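Protein synthesis inhibitor I (PDB 4FBC) is a barley protein of the ribosome-inactivating protein family that inhibits protein synthesis. Local coordinates at residues N212-L217 / I257-E262. The protein carries 3 engineered substitutions. Sequence-based numbering, arbitrary orientation.
Sequences NGWQDL and ILLFVE
Ile257 meets Trp214 through its backbone carbonyl. Trp214 NE1 donates a hydrogen bond to Ile257 O at 3.0 Å, with an N-H...O angle of 156°. The oxygen lies in the indole plane, at the ring edge, and the indole nitrogen lies in the carbonyl plane, so the bond helps to fix the rotation of the ring. Leu258 CB points away from 212-217, yet the side chain touches Ser218 and Leu222 further along helix 214-225. Leu259 CB points toward 212-217 and lies over one indole face. It makes a CH-pi contact, 3.6 Å from the centroid of the six-membered ring. Leu259 CD1 touches Trp214 CZ3 at 3.7 Å. CG of Leu259 is anti to the backbone N (chi1 178°), and CD2 rests on Gln215 CB at 3.8 Å. Val261 CG2 touches Gln215 CG at 4.0 Å. Leu259 and Val261 thus both pack against the aliphatic part of Gln215. Trp214 belongs to the pocket that holds adenosine monophosphate, and Arg179 makes a cation-pi contact with its ring. Gly213 is the N-cap of helix 214-225. The loop that links helix 248-254 to helix 269-278 runs past the first turn of helix 214-225, and Phe260 packs on helix 269-278.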
loop_
_atom_site.group_PDB
_atom_site.type_symbol
_atom_site.label_atom_id
_atom_site.label_comp_id
_atom_site.label_asym_id
_atom_site.label_seq_id
_atom_site.Cartn_x
_atom_site.Cartn_y
_atom_site.Cartn_z
ATOM N N ASN A 212 -2.787 9.290 -6.072
ATOM C CA ASN A 212 -4.206 9.663 -6.048
ATOM C C ASN A 212 -5.048 9.064 -7.190
ATOM O O ASN A 212 -6.256 9.320 -7.277
ATOM C CB ASN A 212 -4.349 11.194 -6.012
ATOM C CG ASN A 212 -3.959 11.791 -4.666
ATOM O OD1 ASN A 212 -4.020 11.125 -3.627
ATOM N ND2 ASN A 212 -3.563 13.063 -4.680
ATOM N N GLY A 213 -4.423 8.257 -8.050
ATOM C CA GLY A 213 -5.107 7.656 -9.187
ATOM C C GLY A 213 -4.737 6.202 -9.483
ATOM O O GLY A 213 -4.686 5.786 -10.643
ATOM N N TRP A 214 -4.496 5.422 -8.439
ATOM C CA TRP A 214 -4.083 4.027 -8.598
ATOM C C TRP A 214 -5.085 3.216 -9.426
ATOM O O TRP A 214 -4.704 2.473 -10.323
ATOM C CB TRP A 214 -3.894 3.398 -7.219
ATOM C CG TRP A 214 -3.418 1.968 -7.194
ATOM C CD1 TRP A 214 -2.440 1.399 -7.960
ATOM C CD2 TRP A 214 -3.899 0.940 -6.324
ATOM N NE1 TRP A 214 -2.293 0.068 -7.622
ATOM C CE2 TRP A 214 -3.171 -0.235 -6.618
ATOM C CE3 TRP A 214 -4.877 0.898 -5.323
ATOM C CZ2 TRP A 214 -3.398 -1.439 -5.948
ATOM C CZ3 TRP A 214 -5.094 -0.287 -4.653
ATOM C CH2 TRP A 214 -4.363 -1.444 -4.966
ATOM N N GLN A 215 -6.373 3.376 -9.132
ATOM C CA GLN A 215 -7.400 2.673 -9.894
ATOM C C GLN A 215 -7.399 3.110 -11.367
ATOM O O GLN A 215 -7.479 2.270 -12.273
ATOM C CB GLN A 215 -8.780 2.879 -9.247
ATOM C CG GLN A 215 -9.923 2.157 -9.965
ATOM C CD GLN A 215 -11.193 2.130 -9.133
ATOM O OE1 GLN A 215 -11.408 2.994 -8.282
ATOM N NE2 GLN A 215 -12.036 1.134 -9.366
ATOM N N ASP A 216 -7.303 4.421 -11.602
ATOM C CA ASP A 216 -7.264 4.962 -12.961
ATOM C C ASP A 216 -6.082 4.414 -13.764
ATOM O O ASP A 216 -6.227 4.052 -14.924
ATOM C CB ASP A 216 -7.166 6.496 -12.932
ATOM C CG ASP A 216 -8.464 7.167 -12.538
ATOM O OD1 ASP A 216 -9.534 6.524 -12.633
ATOM O OD2 ASP A 216 -8.406 8.355 -12.146
ATOM N N LEU A 217 -4.908 4.362 -13.146
ATOM C CA LEU A 217 -3.717 3.898 -13.857
ATOM C C LEU A 217 -3.810 2.389 -14.084
ATOM O O LEU A 217 -3.458 1.899 -15.151
ATOM C CB LEU A 217 -2.434 4.256 -13.091
ATOM C CG LEU A 217 -1.113 3.890 -13.787
ATOM C CD1 LEU A 217 -0.985 4.538 -15.167
ATOM C CD2 LEU A 217 0.080 4.274 -12.909
ATOM N N ILE A 257 2.011 -3.006 -8.346
ATOM C CA ILE A 257 0.985 -4.051 -8.463
ATOM C C ILE A 257 -0.327 -3.354 -8.777
ATOM O O ILE A 257 -0.600 -2.299 -8.222
ATOM C CB ILE A 257 0.898 -4.958 -7.185
ATOM C CG1 ILE A 257 -0.153 -6.066 -7.369
ATOM C CG2 ILE A 257 0.655 -4.123 -5.908
ATOM C CD1 ILE A 257 -0.069 -7.176 -6.282
ATOM N N LEU A 258 -1.102 -3.910 -9.704
ATOM C CA LEU A 258 -2.328 -3.252 -10.165
ATOM C C LEU A 258 -3.497 -3.616 -9.257
ATOM O O LEU A 258 -3.601 -4.751 -8.816
ATOM C CB LEU A 258 -2.677 -3.678 -11.606
ATOM C CG LEU A 258 -1.912 -3.094 -12.800
ATOM C CD1 LEU A 258 -0.478 -3.636 -12.859
ATOM C CD2 LEU A 258 -2.633 -3.357 -14.116
ATOM N N LEU A 259 -4.369 -2.646 -8.984
ATOM C CA LEU A 259 -5.684 -2.945 -8.405
ATOM C C LEU A 259 -6.504 -3.658 -9.467
ATOM O O LEU A 259 -6.469 -3.288 -10.640
ATOM C CB LEU A 259 -6.387 -1.641 -8.020
ATOM C CG LEU A 259 -7.808 -1.749 -7.443
ATOM C CD1 LEU A 259 -7.764 -2.420 -6.093
ATOM C CD2 LEU A 259 -8.409 -0.342 -7.333
ATOM N N PHE A 260 -7.242 -4.693 -9.085
ATOM C CA PHE A 260 -8.114 -5.305 -10.068
ATOM C C PHE A 260 -9.242 -4.334 -10.437
ATOM O O PHE A 260 -9.890 -3.755 -9.566
ATOM C CB PHE A 260 -8.706 -6.627 -9.584
ATOM C CG PHE A 260 -9.586 -7.268 -10.602
ATOM C CD1 PHE A 260 -9.035 -7.982 -11.657
ATOM C CD2 PHE A 260 -10.963 -7.108 -10.544
ATOM C CE1 PHE A 260 -9.849 -8.555 -12.631
ATOM C CE2 PHE A 260 -11.776 -7.675 -11.516
ATOM C CZ PHE A 260 -11.227 -8.396 -12.548
ATOM N N VAL A 261 -9.455 -4.161 -11.733
ATOM C CA VAL A 261 -10.579 -3.378 -12.226
ATOM C C VAL A 261 -11.298 -4.140 -13.337
ATOM O O VAL A 261 -10.661 -4.708 -14.232
ATOM C CB VAL A 261 -10.120 -2.021 -12.791
ATOM C CG1 VAL A 261 -11.348 -1.174 -13.151
ATOM C CG2 VAL A 261 -9.243 -1.283 -11.803
ATOM N N GLU A 262 -12.624 -4.161 -13.282
ATOM C CA GLU A 262 -13.396 -4.703 -14.392
ATOM C C GLU A 262 -13.436 -3.686 -15.509
ATOM O O GLU A 262 -14.028 -2.616 -15.352
ATOM C CB GLU A 262 -14.828 -5.013 -13.955
ATOM C CG GLU A 262 -14.946 -6.165 -12.990
ATOM C CD GLU A 262 -16.392 -6.556 -12.729
ATOM O OE1 GLU A 262 -17.177 -5.687 -12.288
ATOM O OE2 GLU A 262 -16.743 -7.731 -12.963
#